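Local coordinates for aerobactin synthase IucC (Klebsiella pneumoniae, PDB 6CN7), which probably catalyses the last step of aerobactin synthesis, the ATP-dependent joining of a second N-acetyl-N-hydroxylysine to the citryl intermediate, at residues L414-V419 and P524-R529; L473-L478 and A531-F536. The protein carries 5 engineered substitutions. One frame throughout, in Å; residues are numbered along the deposited sequence.

Overall arrangement
Interactions 1 and 2 lie side by side in the C-terminal part of the chain, their centres about 10 Å apart. Both use helix 527-532: its first turn meets the end of helix 395-417 in interaction 1, and its last turn and the loop after it meet the start of helix 475-499 in interaction 2. Along the chain the order is 414-419, 473-478, 524-529, 531-536, so the two contacts interleave. F533 and L478 of interaction 2 both touch L414 of interaction 1, and F533 also packs on C415. Helix 527-532 and the loop after it thus tie together the end of one helix and the start of another, within the range that matches the FhuF-like family.

Interaction 1: L414-V419 and P524-R529; sequences LCRYGV and PQMSAR
R529 reaches the end of helix 395-417 with a bent side chain. Its CG lies opposite its own carbonyl carbon (chi1 -65°), and the chain bends at chi2 (-71°). The aliphatic part then runs past the carbonyl of C415, with R529 CD 3.3 Å from C415 O. NH1 donates to two backbone oxygens. The bond from R529 NH1 to C415 O is 3.0 Å long and nearly straight, with an N-H...O angle of 165°. It lies in the carbonyl plane, on a lone pair. The bond from R529 NH1 to R416 O is 2.9 Å but more bent, and here the donor sits above the carbonyl plane. Both oxygens lie close to the guanidinium plane, at its edge.

This is a helix C-terminus met by an arginine. The last turn of helix 395-417 ends at Y417, and G418 follows with positive phi. Carbonyls of a last turn point along the axis past the C-terminus and lack the usual i+4 amide partner within the helix. A cationic donor would be favoured there by the helix dipole. The NH2 of R529 forms a salt bridge with E458, and F456 makes a cation-pi contact with the same side chain. The group is therefore held at more than one point.

Beside it, M526 stands at the N-cap position of helix 527-532. Its chain is extended beyond CG and brings M526 CE to 3.3 Å from R416 CD. The methyl thus meets the aliphatic part of the arginine. R416 turns its polar end elsewhere, to a salt bridge between NH1 and D311. Its CG lies over the ring of Y417, whose OH sits over the R416 guanidinium and is hydrogen-bonded to D311. The backbones come nearest at C415 and R529, where the CB atoms are 4.3 Å apart.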
ATOM      1  N   LEU A 414       2.288 -15.340 -40.475  1.00 52.04           N
ATOM      2  CA  LEU A 414       1.837 -16.638 -39.980  1.00 49.86           C
ATOM      3  C   LEU A 414       2.001 -17.727 -41.035  1.00 50.83           C
ATOM      4  O   LEU A 414       2.589 -18.782 -40.766  1.00 49.00           O
ATOM      5  CB  LEU A 414       0.378 -16.544 -39.531  1.00 50.01           C
ATOM      6  CG  LEU A 414      -0.318 -17.870 -39.198  1.00 55.65           C
ATOM      7  CD1 LEU A 414       0.397 -18.584 -38.062  1.00 57.73           C
ATOM      8  CD2 LEU A 414      -1.780 -17.639 -38.852  1.00 55.79           C
ATOM      9  N   CYS A 415       1.483 -17.493 -42.242  1.00 50.58           N
ATOM     10  CA  CYS A 415       1.429 -18.559 -43.238  1.00 48.35           C
ATOM     11  C   CYS A 415       2.804 -18.904 -43.790  1.00 47.71           C
ATOM     12  O   CYS A 415       3.043 -20.059 -44.164  1.00 49.69           O
ATOM     13  CB  CYS A 415       0.491 -18.163 -44.374  1.00 47.58           C
ATOM     14  SG  CYS A 415      -1.204 -17.895 -43.836  1.00 50.19           S
ATOM     15  N   ARG A 416       3.715 -17.934 -43.855  1.00 49.44           N
ATOM     16  CA  ARG A 416       5.041 -18.174 -44.413  1.00 53.82           C
ATOM     17  C   ARG A 416       6.038 -18.643 -43.361  1.00 53.97           C
ATOM     18  O   ARG A 416       6.832 -19.550 -43.627  1.00 55.07           O
ATOM     19  CB  ARG A 416       5.560 -16.904 -45.089  1.00 56.78           C
ATOM     20  CG  ARG A 416       7.023 -16.967 -45.558  1.00 66.37           C
ATOM     21  CD  ARG A 416       7.116 -16.973 -47.065  1.00 69.34           C
ATOM     22  NE  ARG A 416       8.497 -16.905 -47.545  1.00 80.60           N
ATOM     23  CZ  ARG A 416       9.058 -15.841 -48.110  1.00 84.73           C
ATOM     24  NH1 ARG A 416       8.368 -14.721 -48.295  1.00 82.11           N
ATOM     25  NH2 ARG A 416      10.322 -15.898 -48.510  1.00 86.36           N
ATOM     26  N   TYR A 417       6.010 -18.045 -42.172  1.00 54.90           N
ATOM     27  CA  TYR A 417       7.004 -18.317 -41.145  1.00 58.23           C
ATOM     28  C   TYR A 417       6.440 -19.069 -39.946  1.00 61.49           C
ATOM     29  O   TYR A 417       7.185 -19.347 -39.003  1.00 62.45           O
ATOM     30  CB  TYR A 417       7.637 -17.002 -40.680  1.00 56.78           C
ATOM     31  CG  TYR A 417       8.269 -16.209 -41.801  1.00 56.77           C
ATOM     32  CD1 TYR A 417       9.492 -16.586 -42.335  1.00 59.36           C
ATOM     33  CD2 TYR A 417       7.643 -15.088 -42.325  1.00 57.89           C
ATOM     34  CE1 TYR A 417      10.076 -15.872 -43.362  1.00 58.14           C
ATOM     35  CE2 TYR A 417       8.220 -14.362 -43.349  1.00 59.03           C
ATOM     36  CZ  TYR A 417       9.436 -14.761 -43.864  1.00 59.20           C
ATOM     37  OH  TYR A 417      10.014 -14.047 -44.885  1.00 62.35           O
ATOM     38  N   GLY A 418       5.153 -19.404 -39.953  1.00 59.22           N
ATOM     39  CA  GLY A 418       4.571 -20.131 -38.838  1.00 56.38           C
ATOM     40  C   GLY A 418       4.643 -19.388 -37.522  1.00 54.50           C
ATOM     41  O   GLY A 418       4.736 -20.020 -36.465  1.00 53.50           O
ATOM     42  N   VAL A 419       4.600 -18.058 -37.558  1.00 54.06           N
ATOM     43  CA  VAL A 419       4.744 -17.218 -36.375  1.00 54.28           C
ATOM     44  C   VAL A 419       3.440 -16.468 -36.158  1.00 52.18           C
ATOM     45  O   VAL A 419       2.898 -15.874 -37.097  1.00 55.82           O
ATOM     46  CB  VAL A 419       5.919 -16.232 -36.521  1.00 57.66           C
ATOM     47  CG1 VAL A 419       5.999 -15.302 -35.316  1.00 59.77           C
ATOM     48  CG2 VAL A 419       7.229 -16.984 -36.703  1.00 57.03           C
ATOM     49  N   PRO A 524       0.760 -17.902 -55.093  1.00 56.32           N
ATOM     50  CA  PRO A 524       0.267 -19.254 -55.399  1.00 59.49           C
ATOM     51  C   PRO A 524       1.168 -20.359 -54.878  1.00 61.19           C
ATOM     52  O   PRO A 524       0.694 -21.486 -54.690  1.00 58.00           O
ATOM     53  CB  PRO A 524       0.193 -19.262 -56.931  1.00 62.49           C
ATOM     54  CG  PRO A 524       1.201 -18.254 -57.361  1.00 58.85           C
ATOM     55  CD  PRO A 524       1.200 -17.185 -56.302  1.00 57.71           C
ATOM     56  N   GLN A 525       2.448 -20.074 -54.637  1.00 65.31           N
ATOM     57  CA  GLN A 525       3.351 -21.074 -54.081  1.00 66.30           C
ATOM     58  C   GLN A 525       3.027 -21.418 -52.631  1.00 62.13           C
ATOM     59  O   GLN A 525       3.640 -22.338 -52.080  1.00 61.15           O
ATOM     60  CB  GLN A 525       4.804 -20.596 -54.191  1.00 72.33           C
ATOM     61  CG  GLN A 525       5.214 -19.491 -53.210  1.00 76.58           C
ATOM     62  CD  GLN A 525       4.671 -18.128 -53.587  1.00 74.50           C
ATOM     63  OE1 GLN A 525       4.063 -17.957 -54.646  1.00 74.14           O
ATOM     64  NE2 GLN A 525       4.893 -17.147 -52.723  1.00 70.70           N
ATOM     65  N   MET A 526       2.093 -20.702 -52.003  1.00 61.26           N
ATOM     66  CA  MET A 526       1.666 -20.981 -50.637  1.00 55.85           C
ATOM     67  C   MET A 526       0.263 -21.571 -50.587  1.00 52.46           C
ATOM     68  O   MET A 526      -0.382 -21.535 -49.534  1.00 48.67           O
ATOM     69  CB  MET A 526       1.719 -19.708 -49.794  1.00 54.44           C
ATOM     70  CG  MET A 526       3.072 -19.041 -49.744  1.00 56.48           C
ATOM     71  SD  MET A 526       2.970 -17.458 -48.888  1.00 62.78           S
ATOM     72  CE  MET A 526       4.620 -16.865 -49.159  1.00 71.48           C
ATOM     73  N   SER A 527      -0.224 -22.100 -51.712  1.00 54.84           N
ATOM     74  CA  SER A 527      -1.566 -22.671 -51.754  1.00 57.44           C
ATOM     75  C   SER A 527      -1.823 -23.586 -50.562  1.00 56.55           C
ATOM     76  O   SER A 527      -2.899 -23.541 -49.953  1.00 58.24           O
ATOM     77  CB  SER A 527      -1.756 -23.434 -53.066  1.00 63.80           C
ATOM     78  OG  SER A 527      -3.014 -24.083 -53.106  1.00 71.21           O
ATOM     79  N   ALA A 528      -0.840 -24.416 -50.204  1.00 57.30           N
ATOM     80  CA  ALA A 528      -1.030 -25.356 -49.104  1.00 59.28           C
ATOM     81  C   ALA A 528      -1.025 -24.647 -47.756  1.00 59.88           C
ATOM     82  O   ALA A 528      -1.847 -24.955 -46.885  1.00 62.51           O
ATOM     83  CB  ALA A 528       0.051 -26.434 -49.147  1.00 60.04           C
ATOM     84  N   ARG A 529      -0.104 -23.700 -47.560  1.00 59.52           N
ATOM     85  CA  ARG A 529      -0.059 -22.962 -46.301  1.00 55.04           C
ATOM     86  C   ARG A 529      -1.393 -22.287 -46.010  1.00 52.98           C
ATOM     87  O   ARG A 529      -1.829 -22.229 -44.854  1.00 50.29           O
ATOM     88  CB  ARG A 529       1.065 -21.924 -46.336  1.00 55.55           C
ATOM     89  CG  ARG A 529       2.465 -22.511 -46.436  1.00 59.57           C
ATOM     90  CD  ARG A 529       2.887 -23.182 -45.136  1.00 62.50           C
ATOM     91  NE  ARG A 529       4.215 -23.785 -45.236  1.00 63.96           N
ATOM     92  CZ  ARG A 529       5.355 -23.135 -45.025  1.00 62.37           C
ATOM     93  NH1 ARG A 529       5.348 -21.848 -44.700  1.00 59.48           N
ATOM     94  NH2 ARG A 529       6.510 -23.776 -45.139  1.00 63.98           N
TER

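Interaction 2: L473-L478 and A531-F536; sequences LSADYL and ALFSLF
A475 points its methyl at the turn where helix 527-532 ends, and L532 and F533 receive it there. The A475 CB lies 3.8 Å from CG of L532 and 3.6 Å from CE1 of F533. The two side chains of 531-536 thus reach the same methyl. With chi1 at -175°, the L532 side chain swings away from its own backbone nitrogen, and CG and CD1 come to A475. F533 CE1 is the ring atom closest to the A475 methyl, and F533 CE1 is also 3.7 Å from the CA of A475. On the next turn of helix 475-499, L478 sends CD1 toward F533 CE1 as well, at a looser 4.4 Å.

F533 is the first residue to leave helical geometry after helix 527-532, and A475 is the first residue of helix 475-499. The contact therefore joins the end of one helix to the beginning of another. The ring of F533 also packs on L414 and C415 of helix 395-417 and on V452 of strand 449-452. L478 touches L414 and V452 as well. A hydrogen bond between Y411 OH and F533 O further ties the contact to helix 395-417.

No hydrogen bond crosses between the two segments. The carbonyl oxygen of L532 meets only a methyl here, A475 CB, at 3.4 Å. Between these segments, cohesion probably comes mainly from the fit of apolar groups and from burying them, rather than from directed polar bonds.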
ATOM      1  N   LEU A 473       2.353 -24.887 -31.244  1.00 66.93           N
ATOM      2  CA  LEU A 473       1.010 -25.442 -31.239  1.00 61.85           C
ATOM      3  C   LEU A 473       0.590 -25.744 -32.671  1.00 61.14           C
ATOM      4  O   LEU A 473       1.251 -25.347 -33.632  1.00 60.08           O
ATOM      5  CB  LEU A 473       0.030 -24.476 -30.566  1.00 57.60           C
ATOM      6  CG  LEU A 473       0.392 -24.140 -29.116  1.00 61.36           C
ATOM      7  CD1 LEU A 473      -0.444 -22.987 -28.592  1.00 60.63           C
ATOM      8  CD2 LEU A 473       0.231 -25.366 -28.225  1.00 63.58           C
ATOM      9  N   SER A 474      -0.520 -26.466 -32.807  1.00 61.20           N
ATOM     10  CA  SER A 474      -1.021 -26.822 -34.123  1.00 65.26           C
ATOM     11  C   SER A 474      -1.657 -25.608 -34.796  1.00 60.08           C
ATOM     12  O   SER A 474      -1.935 -24.585 -34.165  1.00 57.84           O
ATOM     13  CB  SER A 474      -2.025 -27.969 -34.024  1.00 71.81           C
ATOM     14  OG  SER A 474      -3.183 -27.584 -33.306  1.00 78.01           O
ATOM     15  N   ALA A 475      -1.884 -25.735 -36.105  1.00 59.89           N
ATOM     16  CA  ALA A 475      -2.395 -24.615 -36.889  1.00 57.68           C
ATOM     17  C   ALA A 475      -3.693 -24.069 -36.304  1.00 58.89           C
ATOM     18  O   ALA A 475      -3.848 -22.854 -36.133  1.00 59.65           O
ATOM     19  CB  ALA A 475      -2.602 -25.048 -38.340  1.00 58.71           C
ATOM     20  N   ASP A 476      -4.639 -24.957 -35.987  1.00 59.93           N
ATOM     21  CA  ASP A 476      -5.932 -24.511 -35.472  1.00 59.84           C
ATOM     22  C   ASP A 476      -5.782 -23.705 -34.188  1.00 61.92           C
ATOM     23  O   ASP A 476      -6.628 -22.854 -33.892  1.00 66.65           O
ATOM     24  CB  ASP A 476      -6.851 -25.711 -35.243  1.00 63.84           C
ATOM     25  CG  ASP A 476      -7.465 -26.229 -36.530  1.00 70.49           C
ATOM     26  OD1 ASP A 476      -6.975 -25.855 -37.618  1.00 71.22           O
ATOM     27  OD2 ASP A 476      -8.444 -27.002 -36.457  1.00 72.88           O
ATOM     28  N   TYR A 477      -4.728 -23.959 -33.409  1.00 62.62           N
ATOM     29  CA  TYR A 477      -4.459 -23.124 -32.241  1.00 60.48           C
ATOM     30  C   TYR A 477      -4.120 -21.695 -32.651  1.00 58.54           C
ATOM     31  O   TYR A 477      -4.520 -20.736 -31.980  1.00 57.51           O
ATOM     32  CB  TYR A 477      -3.306 -23.709 -31.419  1.00 62.02           C
ATOM     33  CG  TYR A 477      -3.703 -24.581 -30.247  1.00 64.91           C
ATOM     34  CD1 TYR A 477      -4.413 -24.061 -29.172  1.00 65.23           C
ATOM     35  CD2 TYR A 477      -3.329 -25.919 -30.199  1.00 66.74           C
ATOM     36  CE1 TYR A 477      -4.762 -24.858 -28.093  1.00 66.15           C
ATOM     37  CE2 TYR A 477      -3.667 -26.719 -29.123  1.00 69.81           C
ATOM     38  CZ  TYR A 477      -4.386 -26.184 -28.074  1.00 69.79           C
ATOM     39  OH  TYR A 477      -4.727 -26.983 -27.006  1.00 73.83           O
ATOM     40  N   LEU A 478      -3.385 -21.532 -33.754  1.00 58.97           N
ATOM     41  CA  LEU A 478      -2.814 -20.232 -34.087  1.00 61.58           C
ATOM     42  C   LEU A 478      -3.784 -19.336 -34.842  1.00 63.31           C
ATOM     43  O   LEU A 478      -3.656 -18.110 -34.776  1.00 68.53           O
ATOM     44  CB  LEU A 478      -1.538 -20.423 -34.910  1.00 64.82           C
ATOM     45  CG  LEU A 478      -0.389 -21.135 -34.190  1.00 70.65           C
ATOM     46  CD1 LEU A 478       0.789 -21.310 -35.130  1.00 73.02           C
ATOM     47  CD2 LEU A 478       0.035 -20.374 -32.939  1.00 70.94           C
ATOM     48  N   ALA A 531      -4.423 -23.260 -47.043  1.00 57.41           N
ATOM     49  CA  ALA A 531      -5.353 -24.294 -46.602  1.00 57.22           C
ATOM     50  C   ALA A 531      -5.106 -24.653 -45.143  1.00 59.98           C
ATOM     51  O   ALA A 531      -6.048 -24.939 -44.393  1.00 61.91           O
ATOM     52  CB  ALA A 531      -5.224 -25.533 -47.487  1.00 51.18           C
ATOM     53  N   LEU A 532      -3.842 -24.636 -44.721  1.00 58.15           N
ATOM     54  CA  LEU A 532      -3.504 -24.963 -43.341  1.00 57.93           C
ATOM     55  C   LEU A 532      -3.942 -23.866 -42.380  1.00 54.83           C
ATOM     56  O   LEU A 532      -4.240 -24.152 -41.214  1.00 51.97           O
ATOM     57  CB  LEU A 532      -1.999 -25.205 -43.230  1.00 64.59           C
ATOM     58  CG  LEU A 532      -1.459 -25.684 -41.882  1.00 68.65           C
ATOM     59  CD1 LEU A 532      -1.987 -27.068 -41.542  1.00 70.20           C
ATOM     60  CD2 LEU A 532       0.059 -25.678 -41.904  1.00 71.25           C
ATOM     61  N   PHE A 533      -3.986 -22.615 -42.843  1.00 55.30           N
ATOM     62  CA  PHE A 533      -4.426 -21.499 -42.011  1.00 57.08           C
ATOM     63  C   PHE A 533      -5.608 -20.778 -42.649  1.00 60.47           C
ATOM     64  O   PHE A 533      -5.521 -19.580 -42.940  1.00 64.01           O
ATOM     65  CB  PHE A 533      -3.286 -20.498 -41.797  1.00 57.09           C
ATOM     66  CG  PHE A 533      -2.105 -21.058 -41.063  1.00 56.71           C
ATOM     67  CD1 PHE A 533      -2.197 -21.395 -39.723  1.00 61.11           C
ATOM     68  CD2 PHE A 533      -0.890 -21.218 -41.707  1.00 56.21           C
ATOM     69  CE1 PHE A 533      -1.104 -21.901 -39.043  1.00 60.63           C
ATOM     70  CE2 PHE A 533       0.206 -21.722 -41.036  1.00 59.14           C
ATOM     71  CZ  PHE A 533       0.101 -22.064 -39.703  1.00 57.90           C
ATOM     72  N   SER A 534      -6.715 -21.483 -42.868  1.00 59.53           N
ATOM     73  CA  SER A 534      -7.823 -20.924 -43.632  1.00 57.31           C
ATOM     74  C   SER A 534      -8.663 -19.994 -42.768  1.00 54.29           C
ATOM     75  O   SER A 534      -9.074 -20.357 -41.660  1.00 55.99           O
ATOM     76  CB  SER A 534      -8.697 -22.037 -44.201  1.00 57.79           C
ATOM     77  OG  SER A 534      -9.888 -21.505 -44.755  1.00 57.20           O
ATOM     78  N   LEU A 535      -8.919 -18.793 -43.283  1.00 49.45           N
ATOM     79  CA  LEU A 535      -9.795 -17.827 -42.637  1.00 42.28           C
ATOM     80  C   LEU A 535     -11.198 -17.833 -43.226  1.00 43.50           C
ATOM     81  O   LEU A 535     -12.006 -16.965 -42.883  1.00 48.74           O
ATOM     82  CB  LEU A 535      -9.200 -16.421 -42.747  1.00 42.21           C
ATOM     83  CG  LEU A 535      -7.831 -16.214 -42.096  1.00 45.79           C
ATOM     84  CD1 LEU A 535      -7.254 -14.869 -42.510  1.00 46.84           C
ATOM     85  CD2 LEU A 535      -7.940 -16.312 -40.581  1.00 47.19           C
ATOM     86  N   PHE A 536     -11.510 -18.794 -44.099  1.00 45.89           N
ATOM     87  CA  PHE A 536     -12.788 -18.826 -44.800  1.00 52.23           C
ATOM     88  C   PHE A 536     -13.562 -20.116 -44.547  1.00 55.47           C
ATOM     89  O   PHE A 536     -14.464 -20.453 -45.320  1.00 55.09           O
ATOM     90  CB  PHE A 536     -12.568 -18.620 -46.299  1.00 53.57           C
ATOM     91  CG  PHE A 536     -12.002 -17.273 -46.641  1.00 52.75           C
ATOM     92  CD1 PHE A 536     -10.632 -17.066 -46.662  1.00 51.61           C
ATOM     93  CD2 PHE A 536     -12.839 -16.208 -46.929  1.00 54.11           C
ATOM     94  CE1 PHE A 536     -10.110 -15.826 -46.971  1.00 53.32           C
ATOM     95  CE2 PHE A 536     -12.323 -14.969 -47.238  1.00 53.97           C
ATOM     96  CZ  PHE A 536     -10.957 -14.775 -47.259  1.00 52.43           C
TER